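Local coordinates for protein glutamine cyclotransferase (Tannerella forsythia, PDB 6QRO) that probably converts N-terminal glutamine residues of peptides and proteins into pyroglutamate, as a zinc-binding glutaminyl cyclase of the M28 peptidase family, at residues 165-170 against 180-185; 48-53 against 85-90; 93-98 against 157-162. All coordinates share one frame; numbering follows the deposited sequence.

Interaction 1: 165-170 against 180-185. With ZN (zinc ion), chain E; SO4 (sulfate ion), chain F.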
ATOM      1  N   ALA A 165      -3.893   1.760   9.917  1.00 13.47           N
ATOM      2  CA  ALA A 165      -4.981   0.973  10.510  1.00 14.24           C
ATOM      3  C   ALA A 165      -5.801   0.253   9.441  1.00 12.79           C
ATOM      4  O   ALA A 165      -7.020   0.105   9.566  1.00 12.31           O
ATOM      5  CB  ALA A 165      -5.876   1.848  11.397  1.00 13.21           C
ATOM      6  N   GLU A 166      -5.122  -0.181   8.376  1.00 11.29           N
ATOM      7  CA  GLU A 166      -5.749  -0.964   7.321  1.00 11.48           C
ATOM      8  C   GLU A 166      -5.912  -2.423   7.709  1.00 12.45           C
ATOM      9  O   GLU A 166      -6.877  -3.063   7.274  1.00 14.95           O
ATOM     10  CB  GLU A 166      -4.900  -0.871   6.057  1.00 10.12           C
ATOM     11  CG  GLU A 166      -5.319  -1.716   4.860  1.00 13.01           C
ATOM     12  CD  GLU A 166      -4.605  -3.091   4.819  1.00 13.89           C
ATOM     13  OE1 GLU A 166      -3.850  -3.397   5.765  1.00 13.57           O
ATOM     14  OE2 GLU A 166      -4.769  -3.850   3.837  1.00 10.18           O
ATOM     15  N   ASP A 167      -4.983  -2.955   8.512  1.00 12.70           N
ATOM     16  CA  ASP A 167      -4.800  -4.389   8.704  1.00 12.81           C
ATOM     17  C   ASP A 167      -5.163  -4.840  10.117  1.00 12.46           C
ATOM     18  O   ASP A 167      -4.608  -5.824  10.619  1.00 12.15           O
ATOM     19  CB  ASP A 167      -3.357  -4.783   8.391  1.00  9.77           C
ATOM     20  CG  ASP A 167      -3.276  -6.002   7.511  1.00 10.76           C
ATOM     21  OD1 ASP A 167      -4.327  -6.457   7.038  1.00 14.35           O
ATOM     22  OD2 ASP A 167      -2.181  -6.493   7.258  1.00 10.03           O
ATOM     23  N   TYR A 168      -6.111  -4.148  10.754  1.00 12.85           N
ATOM     24  CA  TYR A 168      -6.561  -4.422  12.116  1.00 11.17           C
ATOM     25  C   TYR A 168      -7.950  -5.040  12.105  1.00 12.07           C
ATOM     26  O   TYR A 168      -8.714  -4.881  13.049  1.00 12.08           O
ATOM     27  CB  TYR A 168      -6.578  -3.128  12.932  1.00 11.94           C
ATOM     28  CG  TYR A 168      -6.243  -3.186  14.416  1.00 13.32           C
ATOM     29  CD1 TYR A 168      -7.141  -3.753  15.339  1.00 12.56           C
ATOM     30  CD2 TYR A 168      -5.111  -2.556  14.916  1.00 11.10           C
ATOM     31  CE1 TYR A 168      -6.865  -3.763  16.697  1.00 11.37           C
ATOM     32  CE2 TYR A 168      -4.835  -2.543  16.282  1.00 11.21           C
ATOM     33  CZ  TYR A 168      -5.717  -3.145  17.172  1.00 14.83           C
ATOM     34  OH  TYR A 168      -5.446  -3.141  18.536  1.00 13.67           O
ATOM     35  N   GLY A 169      -8.304  -5.733  11.029  1.00 14.75           N
ATOM     36  CA  GLY A 169      -9.657  -6.212  10.911  1.00 13.90           C
ATOM     37  C   GLY A 169      -9.901  -7.402  11.791  1.00 13.18           C
ATOM     38  O   GLY A 169      -8.976  -7.968  12.379  1.00 14.08           O
ATOM     39  N   THR A 170     -11.169  -7.788  11.855  1.00 15.77           N
ATOM     40  CA  THR A 170     -11.605  -8.882  12.705  1.00 13.80           C
ATOM     41  C   THR A 170     -10.744 -10.115  12.439  1.00 10.98           C
ATOM     42  O   THR A 170     -10.682 -10.582  11.297  1.00 11.31           O
ATOM     43  CB  THR A 170     -13.078  -9.200  12.443  1.00 11.76           C
ATOM     44  OG1 THR A 170     -13.864  -8.026  12.645  1.00 15.29           O
ATOM     45  CG2 THR A 170     -13.567 -10.263  13.403  1.00 15.49           C
ATOM     46  N   ASP A 180     -16.586  -3.378   7.413  1.00 21.12           N
ATOM     47  CA  ASP A 180     -15.674  -2.231   7.294  1.00 18.17           C
ATOM     48  C   ASP A 180     -14.712  -2.134   8.479  1.00 15.09           C
ATOM     49  O   ASP A 180     -14.392  -1.037   8.939  1.00 15.47           O
ATOM     50  CB  ASP A 180     -16.439  -0.906   7.114  1.00 18.23           C
ATOM     51  CG  ASP A 180     -17.439  -0.946   5.946  1.00 17.90           C
ATOM     52  OD1 ASP A 180     -17.114  -1.560   4.915  1.00 18.62           O
ATOM     53  OD2 ASP A 180     -18.535  -0.346   6.049  1.00 17.92           O
ATOM     54  N   THR A 181     -14.272  -3.271   9.025  1.00 15.04           N
ATOM     55  CA  THR A 181     -13.306  -3.218  10.115  1.00 14.63           C
ATOM     56  C   THR A 181     -11.865  -3.160   9.616  1.00 15.22           C
ATOM     57  O   THR A 181     -10.957  -2.918  10.422  1.00 13.93           O
ATOM     58  CB  THR A 181     -13.505  -4.385  11.084  1.00 13.51           C
ATOM     59  OG1 THR A 181     -13.259  -5.635  10.435  1.00 17.21           O
ATOM     60  CG2 THR A 181     -14.914  -4.362  11.597  1.00 17.63           C
ATOM     61  N   TRP A 182     -11.650  -3.412   8.325  1.00 13.53           N
ATOM     62  CA  TRP A 182     -10.410  -3.203   7.603  1.00 11.71           C
ATOM     63  C   TRP A 182     -10.410  -1.810   6.985  1.00 15.39           C
ATOM     64  O   TRP A 182     -11.450  -1.163   6.856  1.00 14.57           O
ATOM     65  CB  TRP A 182     -10.230  -4.239   6.492  1.00 12.92           C
ATOM     66  CG  TRP A 182     -10.337  -5.653   6.945  1.00 15.33           C
ATOM     67  CD1 TRP A 182     -11.449  -6.434   6.941  1.00 13.78           C
ATOM     68  CD2 TRP A 182      -9.279  -6.456   7.476  1.00 14.50           C
ATOM     69  NE1 TRP A 182     -11.152  -7.677   7.438  1.00 16.93           N
ATOM     70  CE2 TRP A 182      -9.825  -7.717   7.776  1.00 16.77           C
ATOM     71  CE3 TRP A 182      -7.921  -6.225   7.737  1.00 14.27           C
ATOM     72  CZ2 TRP A 182      -9.058  -8.757   8.318  1.00 15.76           C
ATOM     73  CZ3 TRP A 182      -7.162  -7.249   8.269  1.00 12.57           C
ATOM     74  CH2 TRP A 182      -7.730  -8.498   8.559  1.00 15.65           C
ATOM     75  N   CYS A 183      -9.219  -1.359   6.589  1.00 12.99           N
ATOM     76  CA  CYS A 183      -9.061  -0.087   5.890  1.00 13.00           C
ATOM     77  C   CYS A 183      -9.620   1.074   6.725  1.00 14.61           C
ATOM     78  O   CYS A 183     -10.289   1.967   6.205  1.00 16.90           O
ATOM     79  CB  CYS A 183      -9.747  -0.140   4.522  1.00 11.57           C
ATOM     80  SG  CYS A 183      -9.428  -1.608   3.471  1.00 16.98           S
ATOM     81  N   LEU A 184      -9.328   1.093   8.030  1.00 12.94           N
ATOM     82  CA  LEU A 184      -9.890   2.151   8.872  1.00 13.34           C
ATOM     83  C   LEU A 184      -9.333   3.516   8.490  1.00 14.31           C
ATOM     84  O   LEU A 184     -10.049   4.525   8.530  1.00 12.94           O
ATOM     85  CB  LEU A 184      -9.618   1.865  10.350  1.00 11.12           C
ATOM     86  CG  LEU A 184     -10.187   0.548  10.892  1.00 15.05           C
ATOM     87  CD1 LEU A 184      -9.820   0.341  12.354  1.00 11.41           C
ATOM     88  CD2 LEU A 184     -11.695   0.478  10.679  1.00 14.49           C
ATOM     89  N   GLY A 185      -8.051   3.571   8.129  1.00 16.93           N
ATOM     90  CA  GLY A 185      -7.452   4.846   7.773  1.00 15.42           C
ATOM     91  C   GLY A 185      -7.974   5.371   6.455  1.00 10.28           C
ATOM     92  O   GLY A 185      -8.330   6.545   6.348  1.00 11.36           O
TER
HETATM   93 ZN    ZN E 401      -2.845  -7.802   5.866  1.00 15.28          ZN
HETATM   94  S   SO4 F 402     -16.115  -6.091   4.479  1.00 20.59           S
HETATM   95  O1  SO4 F 402     -15.508  -5.852   3.175  1.00 19.01           O
HETATM   96  O2  SO4 F 402     -17.101  -5.054   4.764  1.00 21.76           O
HETATM   97  O3  SO4 F 402     -15.095  -6.077   5.535  1.00 16.86           O
HETATM   98  O4  SO4 F 402     -16.752  -7.406   4.419  1.00 28.45           O
HETATM   99  O   HOH W   1      -7.970  -2.355  10.282  1.00 10.21           O
HETATM  100  O   HOH W   2     -10.988  -2.888  13.092  1.00 11.84           O
HETATM  101  O   HOH W   3      -3.665  -8.432   4.444  1.00 10.45           O

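Interaction 2: 48-53 against 85-90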
ATOM      1  N   VAL A  48       2.217  -1.750  14.659  1.00 13.40           N
ATOM      2  CA  VAL A  48       0.877  -1.922  15.234  1.00 13.49           C
ATOM      3  C   VAL A  48       0.384  -0.585  15.783  1.00 11.79           C
ATOM      4  O   VAL A  48       1.103   0.065  16.557  1.00 11.91           O
ATOM      5  CB  VAL A  48       0.871  -2.986  16.347  1.00 12.78           C
ATOM      6  CG1 VAL A  48      -0.509  -3.077  16.990  1.00 11.49           C
ATOM      7  CG2 VAL A  48       1.284  -4.331  15.807  1.00 12.20           C
ATOM      8  N   PRO A  49      -0.808  -0.121  15.397  1.00 10.93           N
ATOM      9  CA  PRO A  49      -1.332   1.128  15.958  1.00 14.53           C
ATOM     10  C   PRO A  49      -1.364   1.109  17.488  1.00 13.77           C
ATOM     11  O   PRO A  49      -1.754   0.116  18.111  1.00 13.74           O
ATOM     12  CB  PRO A  49      -2.732   1.215  15.347  1.00 13.59           C
ATOM     13  CG  PRO A  49      -2.579   0.512  14.029  1.00 10.55           C
ATOM     14  CD  PRO A  49      -1.636  -0.613  14.281  1.00 11.11           C
ATOM     15  N   ASN A  50      -0.956   2.234  18.084  1.00 13.91           N
ATOM     16  CA  ASN A  50      -0.854   2.452  19.536  1.00 13.39           C
ATOM     17  C   ASN A  50       0.399   1.837  20.149  1.00 16.59           C
ATOM     18  O   ASN A  50       0.392   1.542  21.348  1.00 18.74           O
ATOM     19  CB  ASN A  50      -2.082   1.980  20.332  1.00 15.68           C
ATOM     20  CG  ASN A  50      -3.337   2.790  20.022  1.00 15.60           C
ATOM     21  OD1 ASN A  50      -3.264   3.836  19.387  1.00 17.20           O
ATOM     22  ND2 ASN A  50      -4.488   2.322  20.502  1.00 14.47           N
ATOM     23  N   THR A  51       1.429   1.515  19.365  1.00 14.62           N
ATOM     24  CA  THR A  51       2.711   1.102  19.920  1.00 15.65           C
ATOM     25  C   THR A  51       3.752   2.173  19.631  1.00 16.25           C
ATOM     26  O   THR A  51       3.575   3.011  18.746  1.00 17.12           O
ATOM     27  CB  THR A  51       3.197  -0.238  19.347  1.00 16.73           C
ATOM     28  OG1 THR A  51       3.411  -0.120  17.931  1.00 14.55           O
ATOM     29  CG2 THR A  51       2.187  -1.330  19.632  1.00 11.16           C
ATOM     30  N   GLU A  52       4.862   2.122  20.367  1.00 18.14           N
ATOM     31  CA  GLU A  52       5.938   3.082  20.126  1.00 20.41           C
ATOM     32  C   GLU A  52       6.603   2.841  18.769  1.00 17.81           C
ATOM     33  O   GLU A  52       6.994   3.795  18.095  1.00 16.28           O
ATOM     34  CB  GLU A  52       6.958   3.035  21.266  1.00 18.46           C
ATOM     35  CG  GLU A  52       8.004   4.163  21.257  1.00 27.89           C
ATOM     36  CD  GLU A  52       7.417   5.591  21.229  1.00 27.99           C
ATOM     37  OE1 GLU A  52       8.162   6.528  20.862  1.00 22.56           O
ATOM     38  OE2 GLU A  52       6.231   5.793  21.577  1.00 36.16           O
ATOM     39  N   ALA A  53       6.774   1.571  18.374  1.00 16.59           N
ATOM     40  CA  ALA A  53       7.349   1.257  17.064  1.00 13.50           C
ATOM     41  C   ALA A  53       6.540   1.883  15.934  1.00 15.56           C
ATOM     42  O   ALA A  53       7.098   2.309  14.919  1.00 15.25           O
ATOM     43  CB  ALA A  53       7.430  -0.253  16.868  1.00 17.41           C
ATOM     44  N   GLU A  85     -11.624  -0.891  20.483  1.00 15.51           N
ATOM     45  CA  GLU A  85     -10.394  -0.174  20.830  1.00 19.75           C
ATOM     46  C   GLU A  85     -10.210   1.075  19.971  1.00 17.76           C
ATOM     47  O   GLU A  85     -10.452   1.059  18.761  1.00 17.94           O
ATOM     48  CB  GLU A  85      -9.179  -1.088  20.669  1.00 21.61           C
ATOM     49  CG  GLU A  85      -8.711  -1.737  21.956  1.00 16.83           C
ATOM     50  CD  GLU A  85      -7.808  -0.838  22.747  1.00 24.50           C
ATOM     51  OE1 GLU A  85      -6.633  -0.680  22.352  1.00 27.83           O
ATOM     52  OE2 GLU A  85      -8.267  -0.271  23.759  1.00 28.17           O
ATOM     53  N   LYS A  86      -9.819   2.178  20.613  1.00 18.15           N
ATOM     54  CA  LYS A  86      -9.554   3.436  19.920  1.00 19.29           C
ATOM     55  C   LYS A  86      -8.117   3.450  19.396  1.00 17.46           C
ATOM     56  O   LYS A  86      -7.167   3.346  20.178  1.00 15.52           O
ATOM     57  CB  LYS A  86      -9.800   4.633  20.843  1.00 21.54           C
ATOM     58  CG  LYS A  86     -11.246   4.846  21.271  1.00 18.35           C
ATOM     59  CD  LYS A  86     -12.154   5.028  20.061  1.00 19.98           C
ATOM     60  CE  LYS A  86     -13.513   5.590  20.453  1.00 18.83           C
ATOM     61  NZ  LYS A  86     -14.535   5.226  19.447  1.00 14.56           N
ATOM     62  N   LEU A  87      -7.963   3.544  18.071  1.00 14.13           N
ATOM     63  CA  LEU A  87      -6.656   3.497  17.426  1.00 14.31           C
ATOM     64  C   LEU A  87      -6.206   4.919  17.098  1.00 16.20           C
ATOM     65  O   LEU A  87      -6.897   5.649  16.376  1.00 15.98           O
ATOM     66  CB  LEU A  87      -6.704   2.638  16.164  1.00 12.33           C
ATOM     67  CG  LEU A  87      -7.242   1.223  16.418  1.00 13.25           C
ATOM     68  CD1 LEU A  87      -7.239   0.391  15.161  1.00  9.85           C
ATOM     69  CD2 LEU A  87      -6.505   0.539  17.565  1.00 12.45           C
ATOM     70  N   LYS A  88      -5.026   5.283  17.599  1.00 13.77           N
ATOM     71  CA  LYS A  88      -4.418   6.587  17.353  1.00 17.94           C
ATOM     72  C   LYS A  88      -3.638   6.478  16.050  1.00 16.71           C
ATOM     73  O   LYS A  88      -2.448   6.145  16.035  1.00 14.94           O
ATOM     74  CB  LYS A  88      -3.523   6.975  18.523  1.00 19.99           C
ATOM     75  CG  LYS A  88      -4.209   6.824  19.861  1.00 16.10           C
ATOM     76  CD  LYS A  88      -5.243   7.883  20.138  1.00 16.80           C
ATOM     77  CE  LYS A  88      -5.664   7.809  21.610  1.00 17.67           C
ATOM     78  NZ  LYS A  88      -5.324   9.027  22.409  1.00 21.46           N
ATOM     79  N   ALA A  89      -4.327   6.775  14.952  1.00 17.07           N
ATOM     80  CA  ALA A  89      -3.832   6.584  13.599  1.00 18.54           C
ATOM     81  C   ALA A  89      -3.202   7.855  13.034  1.00 14.28           C
ATOM     82  O   ALA A  89      -3.535   8.964  13.440  1.00 13.59           O
ATOM     83  CB  ALA A  89      -4.960   6.123  12.673  1.00 12.70           C
ATOM     84  N   GLN A  90      -2.248   7.662  12.116  1.00 15.03           N
ATOM     85  CA  GLN A  90      -1.649   8.729  11.318  1.00 13.45           C
ATOM     86  C   GLN A  90      -1.764   8.328   9.851  1.00 11.88           C
ATOM     87  O   GLN A  90      -1.127   7.363   9.430  1.00  9.81           O
ATOM     88  CB  GLN A  90      -0.179   8.995  11.664  1.00 14.64           C
ATOM     89  CG  GLN A  90       0.148   9.516  13.047  1.00 14.71           C
ATOM     90  CD  GLN A  90       0.667   8.455  14.000  1.00 12.88           C
ATOM     91  OE1 GLN A  90       0.884   7.319  13.617  1.00 12.72           O
ATOM     92  NE2 GLN A  90       0.920   8.850  15.239  1.00 15.88           N
TER
HETATM   93  O   HOH W   4      -0.646   4.947  17.257  1.00 10.90           O

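Interaction 3: 93-98 against 157-162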
ATOM      1  N   VAL A  93       0.411  11.851   4.149  1.00 11.79           N
ATOM      2  CA  VAL A  93       0.233  12.309   2.777  1.00 12.00           C
ATOM      3  C   VAL A  93       1.453  13.132   2.382  1.00 12.00           C
ATOM      4  O   VAL A  93       1.762  14.152   3.012  1.00 11.38           O
ATOM      5  CB  VAL A  93      -1.051  13.139   2.591  1.00 14.63           C
ATOM      6  CG1 VAL A  93      -1.145  13.640   1.129  1.00 13.43           C
ATOM      7  CG2 VAL A  93      -2.280  12.328   2.946  1.00 11.34           C
ATOM      8  N   GLY A  94       2.101  12.726   1.302  1.00 14.82           N
ATOM      9  CA  GLY A  94       3.162  13.522   0.732  1.00 13.17           C
ATOM     10  C   GLY A  94       2.646  14.028  -0.589  1.00 11.04           C
ATOM     11  O   GLY A  94       2.340  13.241  -1.494  1.00 10.82           O
ATOM     12  N   ALA A  95       2.454  15.334  -0.669  1.00  9.01           N
ATOM     13  CA  ALA A  95       1.930  15.976  -1.863  1.00 12.19           C
ATOM     14  C   ALA A  95       3.108  16.597  -2.593  1.00 12.88           C
ATOM     15  O   ALA A  95       3.773  17.491  -2.059  1.00 14.13           O
ATOM     16  CB  ALA A  95       0.885  17.034  -1.519  1.00 13.66           C
ATOM     17  N   PHE A  96       3.347  16.147  -3.814  1.00 14.21           N
ATOM     18  CA  PHE A  96       4.491  16.591  -4.591  1.00 15.96           C
ATOM     19  C   PHE A  96       4.022  17.589  -5.634  1.00 19.20           C
ATOM     20  O   PHE A  96       2.995  17.377  -6.287  1.00 20.80           O
ATOM     21  CB  PHE A  96       5.214  15.414  -5.245  1.00 15.47           C
ATOM     22  CG  PHE A  96       5.918  14.504  -4.264  1.00 16.24           C
ATOM     23  CD1 PHE A  96       5.233  13.516  -3.578  1.00 13.89           C
ATOM     24  CD2 PHE A  96       7.284  14.645  -4.036  1.00 16.05           C
ATOM     25  CE1 PHE A  96       5.897  12.687  -2.702  1.00 12.96           C
ATOM     26  CE2 PHE A  96       7.945  13.826  -3.159  1.00 13.06           C
ATOM     27  CZ  PHE A  96       7.246  12.844  -2.486  1.00 14.53           C
ATOM     28  N   GLN A  97       4.764  18.688  -5.750  1.00 21.50           N
ATOM     29  CA  GLN A  97       4.374  19.847  -6.543  1.00 20.32           C
ATOM     30  C   GLN A  97       2.912  20.180  -6.245  1.00 19.16           C
ATOM     31  O   GLN A  97       2.067  20.146  -7.151  1.00 21.39           O
ATOM     32  CB  GLN A  97       4.592  19.627  -8.032  1.00 23.02           C
ATOM     33  CG  GLN A  97       5.969  19.092  -8.394  1.00 23.56           C
ATOM     34  CD  GLN A  97       6.076  18.761  -9.865  1.00 28.54           C
ATOM     35  OE1 GLN A  97       6.610  19.547 -10.661  1.00 27.15           O
ATOM     36  NE2 GLN A  97       5.505  17.622 -10.253  1.00 24.09           N
ATOM     37  N   PRO A  98       2.587  20.519  -4.994  1.00 21.87           N
ATOM     38  CA  PRO A  98       1.177  20.678  -4.605  1.00 17.59           C
ATOM     39  C   PRO A  98       0.436  21.786  -5.351  1.00 23.29           C
ATOM     40  O   PRO A  98      -0.794  21.882  -5.204  1.00 22.19           O
ATOM     41  CB  PRO A  98       1.264  20.982  -3.106  1.00 16.45           C
ATOM     42  CG  PRO A  98       2.585  21.628  -2.945  1.00 19.43           C
ATOM     43  CD  PRO A  98       3.506  20.977  -3.934  1.00 20.30           C
ATOM     44  N   GLY A 157       1.424  16.346 -10.985  1.00 18.01           N
ATOM     45  CA  GLY A 157       1.550  16.211  -9.555  1.00 20.28           C
ATOM     46  C   GLY A 157       1.357  14.773  -9.108  1.00 16.66           C
ATOM     47  O   GLY A 157       0.720  13.960  -9.782  1.00 14.45           O
ATOM     48  N   ILE A 158       1.967  14.455  -7.966  1.00 16.88           N
ATOM     49  CA  ILE A 158       1.897  13.135  -7.350  1.00 14.84           C
ATOM     50  C   ILE A 158       1.580  13.292  -5.870  1.00 13.01           C
ATOM     51  O   ILE A 158       2.251  14.057  -5.169  1.00 12.90           O
ATOM     52  CB  ILE A 158       3.206  12.343  -7.521  1.00 12.29           C
ATOM     53  CG1 ILE A 158       3.404  11.915  -8.988  1.00 15.87           C
ATOM     54  CG2 ILE A 158       3.269  11.213  -6.485  1.00  9.14           C
ATOM     55  CD1 ILE A 158       2.399  10.883  -9.518  1.00 14.28           C
ATOM     56  N   ASP A 159       0.568  12.563  -5.401  1.00 11.97           N
ATOM     57  CA  ASP A 159       0.250  12.451  -3.984  1.00 12.02           C
ATOM     58  C   ASP A 159       0.608  11.043  -3.548  1.00 12.80           C
ATOM     59  O   ASP A 159       0.071  10.065  -4.084  1.00 15.02           O
ATOM     60  CB  ASP A 159      -1.231  12.709  -3.718  1.00 13.05           C
ATOM     61  CG  ASP A 159      -1.665  14.107  -4.066  1.00 12.85           C
ATOM     62  OD1 ASP A 159      -1.223  15.077  -3.408  1.00 12.30           O
ATOM     63  OD2 ASP A 159      -2.412  14.233  -5.053  1.00 13.11           O
ATOM     64  N   ILE A 160       1.522  10.932  -2.594  1.00 13.55           N
ATOM     65  CA  ILE A 160       1.848   9.646  -1.998  1.00 10.00           C
ATOM     66  C   ILE A 160       1.106   9.599  -0.674  1.00 10.35           C
ATOM     67  O   ILE A 160       1.251  10.503   0.159  1.00 11.05           O
ATOM     68  CB  ILE A 160       3.370   9.461  -1.830  1.00 10.63           C
ATOM     69  CG1 ILE A 160       4.049   9.352  -3.195  1.00  9.39           C
ATOM     70  CG2 ILE A 160       3.701   8.215  -1.020  1.00  9.68           C
ATOM     71  CD1 ILE A 160       5.542   9.111  -3.139  1.00 10.26           C
ATOM     72  N   VAL A 161       0.274   8.577  -0.489  1.00 10.56           N
ATOM     73  CA  VAL A 161      -0.554   8.466   0.710  1.00 10.07           C
ATOM     74  C   VAL A 161      -0.301   7.103   1.351  1.00  8.78           C
ATOM     75  O   VAL A 161      -0.496   6.062   0.710  1.00  7.48           O
ATOM     76  CB  VAL A 161      -2.049   8.660   0.401  1.00 10.12           C
ATOM     77  CG1 VAL A 161      -2.865   8.524   1.677  1.00  8.73           C
ATOM     78  CG2 VAL A 161      -2.288  10.027  -0.238  1.00 11.05           C
ATOM     79  N   PHE A 162       0.152   7.120   2.602  1.00  6.67           N
ATOM     80  CA  PHE A 162       0.355   5.926   3.410  1.00  9.04           C
ATOM     81  C   PHE A 162      -0.808   5.828   4.389  1.00 10.00           C
ATOM     82  O   PHE A 162      -0.934   6.662   5.289  1.00  9.23           O
ATOM     83  CB  PHE A 162       1.683   5.974   4.169  1.00 11.40           C
ATOM     84  CG  PHE A 162       2.896   6.142   3.282  1.00  7.22           C
ATOM     85  CD1 PHE A 162       3.008   5.442   2.106  1.00  9.06           C
ATOM     86  CD2 PHE A 162       3.909   7.012   3.632  1.00  9.06           C
ATOM     87  CE1 PHE A 162       4.123   5.588   1.283  1.00 11.72           C
ATOM     88  CE2 PHE A 162       5.017   7.177   2.810  1.00 10.77           C
ATOM     89  CZ  PHE A 162       5.121   6.451   1.628  1.00  8.64           C
TER

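Interaction 1: 165-170 against 180-185
A165 begins the contact against L184: its carbonyl takes the L184 N-H, A165 O to L184 N 2.9 Å, with the donor lying well above the carbonyl plane. A165 CB packs against L184 CB at 3.9 Å, and the small methyl suits this buried spot. The same carbonyl also accepts from a water that receives the Y168 N-H and donates to T181 O, so one molecule bridges three backbone groups. E166 O accepts from C183 N over 3.0 Å in a nearly straight bond (175°), and this oxygen also lies in plane at the edge of the W182 indole. C183 is the N-cap residue of helix 184-191.

D167 grips the zinc ion with both carboxylate oxygens, OD2 the closer at 2.0 Å, while OD1 lies 3.2 Å from W182 CZ3, the carboxylate turned 55° from the ring. G169 slides over the indole face, its CA 3.4 Å from the centroid of the six-membered ring in a CH-pi contact; with no CB, G169 can lie this close over the indole. T170 OG1 ends the segment in a weak 3.3 Å hydrogen bond with T181 OG1.

A water also binds the zinc, and D111 bonds the D167 amide. A single zinc ion held by two carboxylates and a histidine, here D134, D167 and H288, fits the type II glutaminyl cyclases, built on the M28 peptidase fold.

Interaction 2: 48-53 against 85-90
N50 reaches the strand 86-96 with its carboxamide and uses both ends of it, from the tip of a type II beta turn, V48 to T51, that leads into helix 52-67. OD1 accepts the K88 N-H at 2.9 Å, and ND2 donates to K86 O, also at 2.9 Å; both bonds are nearly straight, at 163° and 164°. K86 O lies in the amide plane of N50, so the flat group presents an acceptor and a donor to the strand much as a neighbouring strand's peptide would. CG stands anti to the carbonyl carbon (chi1 -66°), which sends the amide toward the strand. Asparagine suits the place twice, since its positive phi at the third turn position is one it tolerates better than most residues.

The N50 N-H is satisfied as well: it goes to a water that donates to K88 O, a third link between turn and strand. Beneath the polar bridge P49 rests on L87, CB to CB 4.3 Å; proline, with its fixed phi, fits the second turn position. The aliphatic start of K88 passes the carboxamide, while the amino group of K86 turns away to T80.

Within the turn, V48 O takes two donors from T51, the backbone N and the hydroxyl. That residue is the helix N-cap, and its OG1 also caps the amide of H54. The hydroxyl bond is the shorter, T51 OG1 to V48 O 2.7 Å, and lies in the carbonyl plane on a lone pair.

Interaction 3: 93-98 against 157-162
G94 and I160 form a hydrogen-bonded antiparallel pair, joined by G94 N to I160 O at 2.6 Å and I160 N to G94 O at 2.7 Å. At the next hydrogen-bonded pair, two residues on, F96 N gives its hydrogen to I158 O, 2.7 Å away and nearly along the C=O axis. In the non-hydrogen-bonded pairs the CA-H groups of V93 and D159 face the carbonyls of I160 and G94.

Above this ladder F96 leans across the strand. With CG anti to the carbonyl carbon (chi1 -68°), its ring brings CE1 to 3.6 Å from I160 CD1 and CD1 to 4.2 Å from I158 CG2, and I158 O lies in plane at its edge. G94, without a side chain, adds no bulk beside I160. On the other face V93 and V161 stand side by side, CG2 to CG2 3.9 Å, branched residues at home in a strand; A95 CB lies near D159 OD1.

Further out, helix 132-151 covers F96 and I160 through A146. R103 forms a salt bridge with D159, which also bonds Y198; the arginine would offset the charge of the buried carboxylate. The antiparallel join of 86-96 to 157-163, which continues parallel to 103-109, belongs to the mixed sheet of the alpha/beta M28 fold.

In the fold
Interactions 1 and 3 are buried, whereas interaction 2 is partly exposed. Strand 86-96 serves both 2 and 3: in interaction 2 a side-chain amide and a water meet its beginning, in interaction 3 its end pairs by regular backbone bonds. Strand 157-163 runs on into the loop of interaction 1, where regular pairing gives way to isolated backbone bonds, bridging waters, a CH-pi contact of glycine on an indole and a metal ligand. Interactions 1 and 2 touch: L87 CD1 meets Y168 CD2 at 3.6 Å and L184 CD1 at 3.8 Å, and P49 CD meets Y168 CD2 at 4.0 Å. This apolar seam joins strand 86-96 and the turn before helix 52-67 to the zinc-site loop and the start of helix 184-191.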